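Local atomic coordinates of proto-oncogene vav (Homo sapiens, PDB entry 6NFA), a protein that probably activates Rho-family GTPases by catalysing exchange of their bound GDP for GTP, through a RhoGEF domain followed by PH and C1 domains. Residues A[91-96]-A[121-126]; A[367-372]-A[386-391]; A[376-381]-A[398-403]. One frame throughout, in Å; residues are numbered along the deposited sequence.

Along the chain contact 1 closes before contact 2 opens, and it belongs to the helical RhoGEF domain, joining helix 86-105 to the turn between helix 112-122 and helix 126-146. Contacts 2 and 3 both lie in the C1 domain, their centres about 11 Å apart and their segments alternating in sequence; they share the small antiparallel sheet, where strand 389-392 pairs with strand 398-399 through Tyr-390 O and Ala-399 N. Although the centre of contact 1 is about 23 Å from the centres of the other two, Leu-124 packs against Thr-372, and all three contacts touch the ligand 9K1. The compound therefore sits at the junction of the RhoGEF and C1 domains, in contact with both.

Contact 1: residues A[91-96]-A[121-126]; sequences RVHTHF and ERFLVY. With 9K1 ((2S)-2-{[3-(4-methylphenyl)imidazo[1,2-a]pyrazin-8-yl]amino}-3-(pyridin-3-yl)propan-1-ol), chain D.
Phe-123 drives its ring between three side chains of helix 86-105 and presents something different to each. Against His-93 it makes an offset stack, planes 20° apart, with CE1 lying over one imidazole face near the rim. With Phe-96 it forms a T-shaped (edge-to-face) pair: Phe-123 CZ comes 3.8 Å from Phe-96 CD2, over the Phe-96 face, with the planes at 74°. Val-92 meets the same ring obliquely: with CG1 anti to the backbone N (chi1 171°), that methyl lies 3.5 Å from Phe-123 CE1, an apolar contact that suits a buried valine. This aromatic cluster, completed by Tyr-126, joins helix 86-105 to the turn between helix 112-122 and helix 126-146 within the helical RhoGEF domain. Tyr-126 and His-93 come from opposite directions and their rings meet rim to rim, neither over the other's face; His-93 NE2 gives Tyr-126 OH a weak, bent hydrogen bond of 2.9 Å. Histidine suits this site because its two ring nitrogens serve different partners: ND1 is bonded to Glu-52 of helix 37-70 and NE2 to Tyr-126 OH, which is itself bonded to Tyr-55. Nearer its backbone, Tyr-126 meets the ligand, its CB lying 3.5 Å from the tolyl methyl C21 of 9K1.

Contact 2: residues A[367-372]-A[386-391]; sequences FSFEET and FYQGYR. With 9K1 ((2S)-2-{[3-(4-methylphenyl)imidazo[1,2-a]pyrazin-8-yl]amino}-3-(pyridin-3-yl)propan-1-ol), chain D.
Gln-388 OE1 accepts the backbone N-H of Phe-369 at 2.8 Å, in the carbonyl plane and on a lone pair, with an N-H...O angle of 166°. The other half of the same amide answers it: Gln-388 NE2 donates to Phe-369 O at 3.0 Å, so the side chain pairs with both polar backbone atoms of one residue, which fixes the rotation of the amide. Glutamine suits this place because it offers donor and acceptor together, and the bend of its chain at chi2 (100°) turns the amide toward Phe-369. NE2 is also bonded to Gly-384 O. Nearby, Ser-368 OG accepts the N-H of Tyr-387 at 3.1 Å, while Ser-368 CB sits squarely over the Tyr-387 ring, a CH-pi contact for which a small side chain is apt. Phe-367 and Arg-391 run side by side in the same direction. Arg-391 CD lies over the Phe-367 face as a CH-pi contact, the flat ring suiting the arginine's aliphatic chain, and the guanidinium stands almost perpendicular to the ring (88°). On the backbone, Phe-367 N bonds to Gly-389 O at 3.0 Å. Beyond the pairing, Thr-372 OG1 donates to the imidazopyrazine N5 of 9K1 at 2.8 Å. Phe-367 and Gly-389 form an antiparallel hydrogen-bonded pair joining strand 364-367 to strand 389-392 in the small sheet of the zinc-binding C1 domain.

Contact 3: residues A[376-381]-A[398-403]; sequences KACQML and SAHKEC. With ZN (zinc ion), chain C; 9K1 ((2S)-2-{[3-(4-methylphenyl)imidazo[1,2-a]pyrazin-8-yl]amino}-3-(pyridin-3-yl)propan-1-ol), chain D.
His-400 CG and Cys-403 SG each lie anti to their own carbonyl carbon, while Cys-378 SG stands between its backbone N and carbonyl carbon (chi1 66°); these three turns aim one nitrogen and two sulfurs at a single zinc ion. The result is a zinc site of the C1 domain with three cysteines and one histidine, completed by Cys-375. Cys-378 SG and Cys-403 SG each bind zinc at 2.3 Å, and His-400 ND1 binds it at 2.2 Å. Cysteine suits the site because its soft thiolate is a good ligand for zinc. Histidine adds a second use of its ring: with ND1 on the metal, NE2 donates to Leu-381 O at 3.0 Å. That oxygen lies close to the imidazole plane, yet the donor stands above the carbonyl plane, 46° out of it. Together with the zinc on ND1, this second-shell bond is likely to fix the rotation of the imidazole about its link to the chain. Cys-378 SG lies at the edge of the same ring. Leu-381 directs its side chain away from segment 398-403, and its CD2 lies 3.7 Å from C1 of 9K1. Cutting Leu-381 back to an alanine would probably open a gap beside the imidazopyrazine of 9K1 and cost Thr-372 an apolar neighbour. Ala-377 CB packs against Cys-403 CB at 3.9 Å, a place where a methyl is small enough to lie beside the zinc-binding cysteine. At the edge of the sheet, Lys-376 N donates an almost straight bond of 2.9 Å to Ser-398 O.

Contact 1: residues A[91-96]-A[121-126]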
loop_
_atom_site.group_PDB
_atom_site.type_symbol
_atom_site.label_atom_id
_atom_site.label_comp_id
_atom_site.label_asym_id
_atom_site.label_seq_id
_atom_site.Cartn_x
_atom_site.Cartn_y
_atom_site.Cartn_z
ATOM N N ARG A 91 -4.106 10.837 21.042
ATOM C CA ARG A 91 -4.323 9.993 22.217
ATOM C C ARG A 91 -3.259 8.874 22.309
ATOM O O ARG A 91 -2.758 8.604 23.399
ATOM C CB ARG A 91 -5.740 9.411 22.180
ATOM C CG ARG A 91 -6.087 8.478 23.334
ATOM C CD ARG A 91 -7.191 7.505 22.958
ATOM N NE ARG A 91 -6.999 6.198 23.589
ATOM C CZ ARG A 91 -6.466 5.140 22.983
ATOM N NH1 ARG A 91 -6.081 5.215 21.714
ATOM N NH2 ARG A 91 -6.330 3.994 23.638
ATOM N N VAL A 92 -2.893 8.256 21.167
ATOM C CA VAL A 92 -1.887 7.190 21.115
ATOM C C VAL A 92 -0.467 7.753 21.402
ATOM O O VAL A 92 0.278 7.141 22.170
ATOM C CB VAL A 92 -1.981 6.351 19.796
ATOM C CG1 VAL A 92 -0.806 5.396 19.643
ATOM C CG2 VAL A 92 -3.287 5.565 19.735
ATOM N N HIS A 93 -0.119 8.913 20.823
ATOM C CA HIS A 93 1.182 9.550 21.013
ATOM C C HIS A 93 1.373 10.181 22.390
ATOM O O HIS A 93 2.514 10.307 22.841
ATOM C CB HIS A 93 1.455 10.555 19.906
ATOM C CG HIS A 93 1.749 9.890 18.604
ATOM N ND1 HIS A 93 3.052 9.703 18.167
ATOM C CD2 HIS A 93 0.901 9.345 17.700
ATOM C CE1 HIS A 93 2.954 9.067 17.011
ATOM N NE2 HIS A 93 1.677 8.833 16.687
ATOM N N THR A 94 0.261 10.573 23.059
ATOM C CA THR A 94 0.264 11.139 24.412
ATOM C C THR A 94 0.793 10.047 25.336
ATOM O O THR A 94 1.763 10.284 26.055
ATOM C CB THR A 94 -1.138 11.692 24.776
ATOM O OG1 THR A 94 -1.313 12.949 24.123
ATOM C CG2 THR A 94 -1.343 11.877 26.273
ATOM N N HIS A 95 0.214 8.836 25.237
ATOM C CA HIS A 95 0.630 7.650 25.985
ATOM C C HIS A 95 2.022 7.170 25.570
ATOM O O HIS A 95 2.747 6.634 26.407
ATOM C CB HIS A 95 -0.375 6.512 25.798
ATOM C CG HIS A 95 -1.637 6.682 26.576
ATOM N ND1 HIS A 95 -2.725 7.349 26.049
ATOM C CD2 HIS A 95 -1.955 6.237 27.811
ATOM C CE1 HIS A 95 -3.665 7.296 26.979
ATOM N NE2 HIS A 95 -3.247 6.637 28.057
ATOM N N PHE A 96 2.387 7.341 24.285
ATOM C CA PHE A 96 3.688 6.924 23.752
ATOM C C PHE A 96 4.805 7.784 24.324
ATOM O O PHE A 96 5.797 7.239 24.788
ATOM C CB PHE A 96 3.696 6.926 22.204
ATOM C CG PHE A 96 5.018 6.638 21.521
ATOM C CD1 PHE A 96 5.672 5.423 21.709
ATOM C CD2 PHE A 96 5.582 7.560 20.644
ATOM C CE1 PHE A 96 6.891 5.162 21.077
ATOM C CE2 PHE A 96 6.789 7.285 19.991
ATOM C CZ PHE A 96 7.438 6.093 20.219
ATOM N N GLU A 121 2.042 -1.961 17.336
ATOM C CA GLU A 121 0.697 -2.507 17.268
ATOM C C GLU A 121 -0.372 -1.469 17.634
ATOM O O GLU A 121 -1.524 -1.582 17.205
ATOM C CB GLU A 121 0.599 -3.769 18.138
ATOM C CG GLU A 121 1.273 -4.981 17.502
ATOM C CD GLU A 121 0.539 -5.562 16.307
ATOM O OE1 GLU A 121 -0.443 -6.311 16.517
ATOM O OE2 GLU A 121 0.948 -5.269 15.160
ATOM N N ARG A 122 0.017 -0.458 18.411
ATOM C CA ARG A 122 -0.895 0.615 18.804
ATOM C C ARG A 122 -0.998 1.656 17.662
ATOM O O ARG A 122 -2.006 2.353 17.559
ATOM C CB ARG A 122 -0.461 1.286 20.131
ATOM C CG ARG A 122 -0.217 0.339 21.310
ATOM C CD ARG A 122 -1.350 0.329 22.307
ATOM N NE ARG A 122 -1.146 -0.688 23.342
ATOM C CZ ARG A 122 -1.975 -0.912 24.358
ATOM N NH1 ARG A 122 -3.077 -0.184 24.501
ATOM N NH2 ARG A 122 -1.706 -1.864 25.242
ATOM N N PHE A 123 0.042 1.738 16.803
ATOM C CA PHE A 123 0.133 2.647 15.650
ATOM C C PHE A 123 -0.620 2.156 14.393
ATOM O O PHE A 123 -0.438 2.687 13.291
ATOM C CB PHE A 123 1.605 2.955 15.322
ATOM C CG PHE A 123 2.284 3.924 16.264
ATOM C CD1 PHE A 123 1.542 4.821 17.024
ATOM C CD2 PHE A 123 3.671 3.967 16.363
ATOM C CE1 PHE A 123 2.172 5.726 17.888
ATOM C CE2 PHE A 123 4.302 4.879 17.224
ATOM C CZ PHE A 123 3.547 5.754 17.979
ATOM N N LEU A 124 -1.459 1.141 14.577
ATOM C CA LEU A 124 -2.272 0.532 13.535
ATOM C C LEU A 124 -3.402 1.480 13.092
ATOM O O LEU A 124 -3.917 1.384 11.967
ATOM C CB LEU A 124 -2.844 -0.773 14.094
ATOM C CG LEU A 124 -2.557 -2.019 13.317
ATOM C CD1 LEU A 124 -1.026 -2.271 13.169
ATOM C CD2 LEU A 124 -3.265 -3.174 13.950
ATOM N N VAL A 125 -3.779 2.381 14.016
ATOM C CA VAL A 125 -4.776 3.440 13.881
ATOM C C VAL A 125 -4.416 4.347 12.677
ATOM O O VAL A 125 -5.314 4.891 12.040
ATOM C CB VAL A 125 -4.863 4.191 15.241
ATOM C CG1 VAL A 125 -5.812 5.377 15.175
ATOM C CG2 VAL A 125 -5.304 3.243 16.356
ATOM N N TYR A 126 -3.118 4.415 12.327
ATOM C CA TYR A 126 -2.577 5.123 11.171
ATOM C C TYR A 126 -3.051 4.571 9.816
ATOM O O TYR A 126 -2.898 5.253 8.801
ATOM C CB TYR A 126 -1.053 5.044 11.188
ATOM C CG TYR A 126 -0.396 6.194 11.895
ATOM C CD1 TYR A 126 -0.077 7.363 11.214
ATOM C CD2 TYR A 126 -0.096 6.123 13.250
ATOM C CE1 TYR A 126 0.511 8.444 11.865
ATOM C CE2 TYR A 126 0.506 7.191 13.913
ATOM C CZ TYR A 126 0.810 8.349 13.213
ATOM O OH TYR A 126 1.415 9.399 13.846
HETATM C C1 9K1 D . -3.277 -2.006 7.352
HETATM C C3 9K1 D . -3.531 -0.855 9.359
HETATM C C12 9K1 D . -6.268 -4.220 6.618
HETATM C C13 9K1 D . -6.144 -5.705 6.179
HETATM C C15 9K1 D . -7.298 -3.401 5.773
HETATM C C16 9K1 D . -0.480 0.425 9.662
HETATM C C17 9K1 D . 0.399 1.385 10.186
HETATM C C18 9K1 D . 0.832 2.480 9.405
HETATM C C19 9K1 D . 0.391 2.616 8.071
HETATM C C20 9K1 D . -0.517 1.677 7.550
HETATM C C21 9K1 D . 1.811 3.492 10.002
HETATM C C22 9K1 D . -7.304 -1.919 6.196
HETATM C C23 9K1 D . -8.155 -1.458 7.231
HETATM C C25 9K1 D . -7.256 0.738 7.080
HETATM C C26 9K1 D . -6.384 0.350 6.049
HETATM C C27 9K1 D . -6.406 -0.991 5.621
HETATM N N2 9K1 D . -2.899 -1.092 8.220
HETATM C C4 9K1 D . -4.610 -1.602 9.660
HETATM N N5 9K1 D . -5.075 -2.595 8.705
HETATM C C6 9K1 D . -4.482 -2.831 7.578
HETATM N N7 9K1 D . -2.504 -2.030 6.364
HETATM C C8 9K1 D . -1.463 -1.053 6.540
HETATM C C9 9K1 D . -1.832 -0.477 7.715
HETATM C C10 9K1 D . -0.968 0.596 8.347
HETATM N N11 9K1 D . -4.903 -3.666 6.649
HETATM O O14 9K1 D . -5.401 -6.451 7.172
HETATM N N24 9K1 D . -8.102 -0.166 7.656
#

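Contact 2: residues A[367-372]-A[386-391]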
loop_
_atom_site.group_PDB
_atom_site.type_symbol
_atom_site.label_atom_id
_atom_site.label_comp_id
_atom_site.label_asym_id
_atom_site.label_seq_id
_atom_site.Cartn_x
_atom_site.Cartn_y
_atom_site.Cartn_z
ATOM N N PHE A 367 -7.303 -13.259 -1.807
ATOM C CA PHE A 367 -8.377 -12.598 -1.090
ATOM C C PHE A 367 -8.057 -11.138 -0.779
ATOM O O PHE A 367 -6.900 -10.760 -0.565
ATOM C CB PHE A 367 -8.684 -13.371 0.187
ATOM C CG PHE A 367 -10.045 -13.125 0.778
ATOM C CD1 PHE A 367 -11.154 -13.833 0.333
ATOM C CD2 PHE A 367 -10.202 -12.278 1.866
ATOM C CE1 PHE A 367 -12.408 -13.625 0.905
ATOM C CE2 PHE A 367 -11.459 -12.100 2.461
ATOM C CZ PHE A 367 -12.549 -12.772 1.970
ATOM N N SER A 368 -9.114 -10.325 -0.759
ATOM C CA SER A 368 -9.054 -8.908 -0.433
ATOM C C SER A 368 -9.840 -8.736 0.863
ATOM O O SER A 368 -11.044 -8.973 0.902
ATOM C CB SER A 368 -9.609 -8.055 -1.570
ATOM O OG SER A 368 -9.183 -6.713 -1.403
ATOM N N PHE A 369 -9.123 -8.406 1.941
ATOM C CA PHE A 369 -9.619 -8.271 3.312
ATOM C C PHE A 369 -10.141 -6.857 3.613
ATOM O O PHE A 369 -9.421 -5.879 3.416
ATOM C CB PHE A 369 -8.494 -8.666 4.297
ATOM C CG PHE A 369 -7.988 -10.074 4.111
ATOM C CD1 PHE A 369 -6.988 -10.356 3.184
ATOM C CD2 PHE A 369 -8.534 -11.129 4.838
ATOM C CE1 PHE A 369 -6.544 -11.670 2.984
ATOM C CE2 PHE A 369 -8.084 -12.439 4.646
ATOM C CZ PHE A 369 -7.091 -12.700 3.719
ATOM N N GLU A 370 -11.399 -6.759 4.068
ATOM C CA GLU A 370 -12.060 -5.497 4.438
ATOM C C GLU A 370 -11.541 -4.992 5.792
ATOM O O GLU A 370 -11.223 -3.807 5.933
ATOM C CB GLU A 370 -13.597 -5.676 4.533
ATOM C CG GLU A 370 -14.318 -5.909 3.209
ATOM C CD GLU A 370 -15.799 -5.549 3.129
ATOM O OE1 GLU A 370 -16.370 -5.708 2.025
ATOM O OE2 GLU A 370 -16.382 -5.083 4.139
ATOM N N GLU A 371 -11.490 -5.889 6.793
ATOM C CA GLU A 371 -11.053 -5.556 8.144
ATOM C C GLU A 371 -9.594 -5.916 8.382
ATOM O O GLU A 371 -9.023 -6.681 7.601
ATOM C CB GLU A 371 -11.985 -6.202 9.194
ATOM C CG GLU A 371 -11.937 -7.724 9.246
ATOM C CD GLU A 371 -12.900 -8.355 10.232
ATOM O OE1 GLU A 371 -12.427 -8.875 11.268
ATOM O OE2 GLU A 371 -14.126 -8.333 9.969
ATOM N N THR A 372 -8.993 -5.365 9.464
ATOM C CA THR A 372 -7.600 -5.627 9.855
ATOM C C THR A 372 -7.447 -7.113 10.174
ATOM O O THR A 372 -8.276 -7.676 10.903
ATOM C CB THR A 372 -7.181 -4.647 10.944
ATOM O OG1 THR A 372 -7.196 -3.345 10.361
ATOM C CG2 THR A 372 -5.803 -4.916 11.489
ATOM N N PHE A 386 -5.976 -3.797 -0.528
ATOM C CA PHE A 386 -6.444 -4.543 -1.694
ATOM C C PHE A 386 -5.568 -5.773 -1.928
ATOM O O PHE A 386 -4.358 -5.614 -2.045
ATOM C CB PHE A 386 -6.375 -3.609 -2.932
ATOM C CG PHE A 386 -6.898 -4.157 -4.233
ATOM C CD1 PHE A 386 -8.268 -4.307 -4.444
ATOM C CD2 PHE A 386 -6.033 -4.455 -5.275
ATOM C CE1 PHE A 386 -8.758 -4.788 -5.660
ATOM C CE2 PHE A 386 -6.523 -4.919 -6.499
ATOM C CZ PHE A 386 -7.883 -5.078 -6.685
ATOM N N TYR A 387 -6.185 -6.986 -2.021
ATOM C CA TYR A 387 -5.557 -8.307 -2.262
ATOM C C TYR A 387 -4.256 -8.514 -1.511
ATOM O O TYR A 387 -3.236 -8.859 -2.086
ATOM C CB TYR A 387 -5.392 -8.602 -3.763
ATOM C CG TYR A 387 -6.694 -9.065 -4.384
ATOM C CD1 TYR A 387 -7.131 -10.383 -4.236
ATOM C CD2 TYR A 387 -7.509 -8.179 -5.087
ATOM C CE1 TYR A 387 -8.335 -10.811 -4.791
ATOM C CE2 TYR A 387 -8.721 -8.595 -5.638
ATOM C CZ TYR A 387 -9.129 -9.915 -5.492
ATOM O OH TYR A 387 -10.333 -10.342 -6.008
ATOM N N GLN A 388 -4.316 -8.290 -0.208
ATOM C CA GLN A 388 -3.209 -8.325 0.742
ATOM C C GLN A 388 -2.574 -9.700 0.946
ATOM O O GLN A 388 -1.404 -9.774 1.340
ATOM C CB GLN A 388 -3.681 -7.740 2.081
ATOM C CG GLN A 388 -4.410 -6.399 1.942
ATOM C CD GLN A 388 -5.912 -6.515 1.987
ATOM O OE1 GLN A 388 -6.488 -7.479 1.504
ATOM N NE2 GLN A 388 -6.594 -5.487 2.482
ATOM N N GLY A 389 -3.334 -10.764 0.678
ATOM C CA GLY A 389 -2.862 -12.136 0.806
ATOM C C GLY A 389 -3.850 -13.188 0.337
ATOM O O GLY A 389 -4.540 -13.000 -0.673
ATOM N N TYR A 390 -3.941 -14.299 1.108
ATOM C CA TYR A 390 -4.738 -15.488 0.796
ATOM C C TYR A 390 -5.642 -15.917 1.920
ATOM O O TYR A 390 -5.357 -15.643 3.077
ATOM C CB TYR A 390 -3.792 -16.652 0.371
ATOM C CG TYR A 390 -3.015 -16.321 -0.892
ATOM C CD1 TYR A 390 -1.973 -15.396 -0.871
ATOM C CD2 TYR A 390 -3.389 -16.854 -2.126
ATOM C CE1 TYR A 390 -1.353 -14.972 -2.043
ATOM C CE2 TYR A 390 -2.759 -16.454 -3.304
ATOM C CZ TYR A 390 -1.730 -15.519 -3.255
ATOM O OH TYR A 390 -1.043 -15.136 -4.381
ATOM N N ARG A 391 -6.736 -16.581 1.574
ATOM C CA ARG A 391 -7.688 -17.185 2.505
ATOM C C ARG A 391 -8.049 -18.595 1.989
ATOM O O ARG A 391 -8.381 -18.747 0.809
ATOM C CB ARG A 391 -8.964 -16.328 2.687
ATOM C CG ARG A 391 -9.802 -16.750 3.889
ATOM C CD ARG A 391 -11.276 -16.384 3.775
ATOM N NE ARG A 391 -11.599 -15.054 4.311
ATOM C CZ ARG A 391 -11.749 -14.758 5.604
ATOM N NH1 ARG A 391 -11.555 -15.687 6.534
ATOM N NH2 ARG A 391 -12.061 -13.526 5.977
HETATM C C1 9K1 D . -3.277 -2.006 7.352
HETATM C C3 9K1 D . -3.531 -0.855 9.359
HETATM C C12 9K1 D . -6.268 -4.220 6.618
HETATM C C13 9K1 D . -6.144 -5.705 6.179
HETATM C C15 9K1 D . -7.298 -3.401 5.773
HETATM C C16 9K1 D . -0.480 0.425 9.662
HETATM C C17 9K1 D . 0.399 1.385 10.186
HETATM C C18 9K1 D . 0.832 2.480 9.405
HETATM C C19 9K1 D . 0.391 2.616 8.071
HETATM C C20 9K1 D . -0.517 1.677 7.550
HETATM C C21 9K1 D . 1.811 3.492 10.002
HETATM C C22 9K1 D . -7.304 -1.919 6.196
HETATM C C23 9K1 D . -8.155 -1.458 7.231
HETATM C C25 9K1 D . -7.256 0.738 7.080
HETATM C C26 9K1 D . -6.384 0.350 6.049
HETATM C C27 9K1 D . -6.406 -0.991 5.621
HETATM N N2 9K1 D . -2.899 -1.092 8.220
HETATM C C4 9K1 D . -4.610 -1.602 9.660
HETATM N N5 9K1 D . -5.075 -2.595 8.705
HETATM C C6 9K1 D . -4.482 -2.831 7.578
HETATM N N7 9K1 D . -2.504 -2.030 6.364
HETATM C C8 9K1 D . -1.463 -1.053 6.540
HETATM C C9 9K1 D . -1.832 -0.477 7.715
HETATM C C10 9K1 D . -0.968 0.596 8.347
HETATM N N11 9K1 D . -4.903 -3.666 6.649
HETATM O O14 9K1 D . -5.401 -6.451 7.172
HETATM N N24 9K1 D . -8.102 -0.166 7.656
#

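Contact 3: residues A[376-381]-A[398-403]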
loop_
_atom_site.group_PDB
_atom_site.type_symbol
_atom_site.label_atom_id
_atom_site.label_comp_id
_atom_site.label_asym_id
_atom_site.label_seq_id
_atom_site.Cartn_x
_atom_site.Cartn_y
_atom_site.Cartn_z
ATOM N N LYS A 376 -2.191 -16.360 9.860
ATOM C CA LYS A 376 -2.278 -17.574 10.690
ATOM C C LYS A 376 -0.902 -18.270 10.970
ATOM O O LYS A 376 -0.785 -19.003 11.955
ATOM C CB LYS A 376 -3.263 -18.576 10.058
ATOM C CG LYS A 376 -3.907 -19.536 11.044
ATOM C CD LYS A 376 -5.067 -18.910 11.798
ATOM C CE LYS A 376 -5.499 -19.784 12.945
ATOM N NZ LYS A 376 -6.654 -19.198 13.672
ATOM N N ALA A 377 0.127 -18.031 10.127
ATOM C CA ALA A 377 1.444 -18.634 10.299
ATOM C C ALA A 377 2.463 -17.769 11.100
ATOM O O ALA A 377 3.026 -18.261 12.089
ATOM C CB ALA A 377 2.018 -19.029 8.951
ATOM N N CYS A 378 2.712 -16.509 10.674
ATOM C CA CYS A 378 3.682 -15.609 11.327
ATOM C C CYS A 378 3.051 -14.649 12.347
ATOM O O CYS A 378 3.780 -13.980 13.083
ATOM C CB CYS A 378 4.505 -14.854 10.285
ATOM S SG CYS A 378 3.542 -13.691 9.279
ATOM N N GLN A 379 1.708 -14.567 12.375
ATOM C CA GLN A 379 0.899 -13.713 13.265
ATOM C C GLN A 379 1.086 -12.187 12.983
ATOM O O GLN A 379 0.579 -11.345 13.733
ATOM C CB GLN A 379 1.080 -14.064 14.771
ATOM C CG GLN A 379 0.879 -15.549 15.134
ATOM C CD GLN A 379 -0.495 -16.146 14.844
ATOM O OE1 GLN A 379 -1.526 -15.459 14.790
ATOM N NE2 GLN A 379 -0.543 -17.466 14.702
ATOM N N MET A 380 1.727 -11.848 11.864
ATOM C CA MET A 380 1.897 -10.466 11.407
ATOM C C MET A 380 0.753 -10.019 10.484
ATOM O O MET A 380 0.115 -10.843 9.831
ATOM C CB MET A 380 3.261 -10.268 10.730
ATOM C CG MET A 380 4.407 -10.285 11.721
ATOM S SD MET A 380 6.009 -9.943 10.973
ATOM C CE MET A 380 5.938 -8.129 10.823
ATOM N N LEU A 381 0.520 -8.706 10.425
ATOM C CA LEU A 381 -0.523 -8.027 9.635
ATOM C C LEU A 381 -0.415 -8.287 8.133
ATOM O O LEU A 381 0.690 -8.283 7.577
ATOM C CB LEU A 381 -0.398 -6.500 9.886
ATOM C CG LEU A 381 -1.295 -5.539 9.089
ATOM C CD1 LEU A 381 -2.724 -5.512 9.635
ATOM C CD2 LEU A 381 -0.674 -4.141 8.981
ATOM N N SER A 398 -6.308 -17.015 7.132
ATOM C CA SER A 398 -5.695 -15.948 6.328
ATOM C C SER A 398 -4.199 -16.108 6.381
ATOM O O SER A 398 -3.703 -16.548 7.409
ATOM C CB SER A 398 -6.044 -14.587 6.919
ATOM O OG SER A 398 -7.394 -14.526 7.350
ATOM N N ALA A 399 -3.460 -15.734 5.319
ATOM C CA ALA A 399 -1.983 -15.831 5.328
ATOM C C ALA A 399 -1.304 -15.030 4.222
ATOM O O ALA A 399 -1.942 -14.690 3.237
ATOM C CB ALA A 399 -1.538 -17.293 5.243
ATOM N N HIS A 400 -0.004 -14.777 4.360
ATOM C CA HIS A 400 0.782 -14.111 3.340
ATOM C C HIS A 400 1.122 -15.120 2.260
ATOM O O HIS A 400 1.108 -16.334 2.528
ATOM C CB HIS A 400 2.092 -13.611 3.935
ATOM C CG HIS A 400 1.934 -12.527 4.945
ATOM N ND1 HIS A 400 2.287 -12.718 6.264
ATOM C CD2 HIS A 400 1.508 -11.254 4.785
ATOM C CE1 HIS A 400 2.051 -11.567 6.870
ATOM N NE2 HIS A 400 1.574 -10.659 6.024
ATOM N N LYS A 401 1.488 -14.616 1.049
ATOM C CA LYS A 401 1.861 -15.469 -0.080
ATOM C C LYS A 401 2.988 -16.472 0.281
ATOM O O LYS A 401 2.905 -17.643 -0.073
ATOM C CB LYS A 401 2.237 -14.631 -1.340
ATOM C CG LYS A 401 2.297 -15.484 -2.619
ATOM C CD LYS A 401 2.632 -14.752 -3.885
ATOM C CE LYS A 401 2.744 -15.721 -5.053
ATOM N NZ LYS A 401 3.595 -15.182 -6.150
ATOM N N GLU A 402 4.009 -15.998 1.001
ATOM C CA GLU A 402 5.210 -16.738 1.394
ATOM C C GLU A 402 5.081 -17.561 2.703
ATOM O O GLU A 402 6.068 -18.166 3.115
ATOM C CB GLU A 402 6.417 -15.758 1.468
ATOM C CG GLU A 402 6.323 -14.643 2.517
ATOM C CD GLU A 402 5.538 -13.368 2.227
ATOM O OE1 GLU A 402 4.794 -13.309 1.213
ATOM O OE2 GLU A 402 5.649 -12.427 3.051
ATOM N N CYS A 403 3.886 -17.613 3.317
ATOM C CA CYS A 403 3.611 -18.290 4.587
ATOM C C CYS A 403 2.710 -19.529 4.474
ATOM O O CYS A 403 2.595 -20.258 5.464
ATOM C CB CYS A 403 3.041 -17.301 5.607
ATOM S SG CYS A 403 4.230 -16.068 6.223
HETATM ZN ZN ZN C . 2.780 -14.600 7.273
HETATM C C1 9K1 D . -3.277 -2.006 7.352
HETATM C C3 9K1 D . -3.531 -0.855 9.359
HETATM C C12 9K1 D . -6.268 -4.220 6.618
HETATM C C13 9K1 D . -6.144 -5.705 6.179
HETATM C C15 9K1 D . -7.298 -3.401 5.773
HETATM C C16 9K1 D . -0.480 0.425 9.662
HETATM C C17 9K1 D . 0.399 1.385 10.186
HETATM C C18 9K1 D . 0.832 2.480 9.405
HETATM C C19 9K1 D . 0.391 2.616 8.071
HETATM C C20 9K1 D . -0.517 1.677 7.550
HETATM C C21 9K1 D . 1.811 3.492 10.002
HETATM C C22 9K1 D . -7.304 -1.919 6.196
HETATM C C23 9K1 D . -8.155 -1.458 7.231
HETATM C C25 9K1 D . -7.256 0.738 7.080
HETATM C C26 9K1 D . -6.384 0.350 6.049
HETATM C C27 9K1 D . -6.406 -0.991 5.621
HETATM N N2 9K1 D . -2.899 -1.092 8.220
HETATM C C4 9K1 D . -4.610 -1.602 9.660
HETATM N N5 9K1 D . -5.075 -2.595 8.705
HETATM C C6 9K1 D . -4.482 -2.831 7.578
HETATM N N7 9K1 D . -2.504 -2.030 6.364
HETATM C C8 9K1 D . -1.463 -1.053 6.540
HETATM C C9 9K1 D . -1.832 -0.477 7.715
HETATM C C10 9K1 D . -0.968 0.596 8.347
HETATM N N11 9K1 D . -4.903 -3.666 6.649
HETATM O O14 9K1 D . -5.401 -6.451 7.172
HETATM N N24 9K1 D . -8.102 -0.166 7.656
#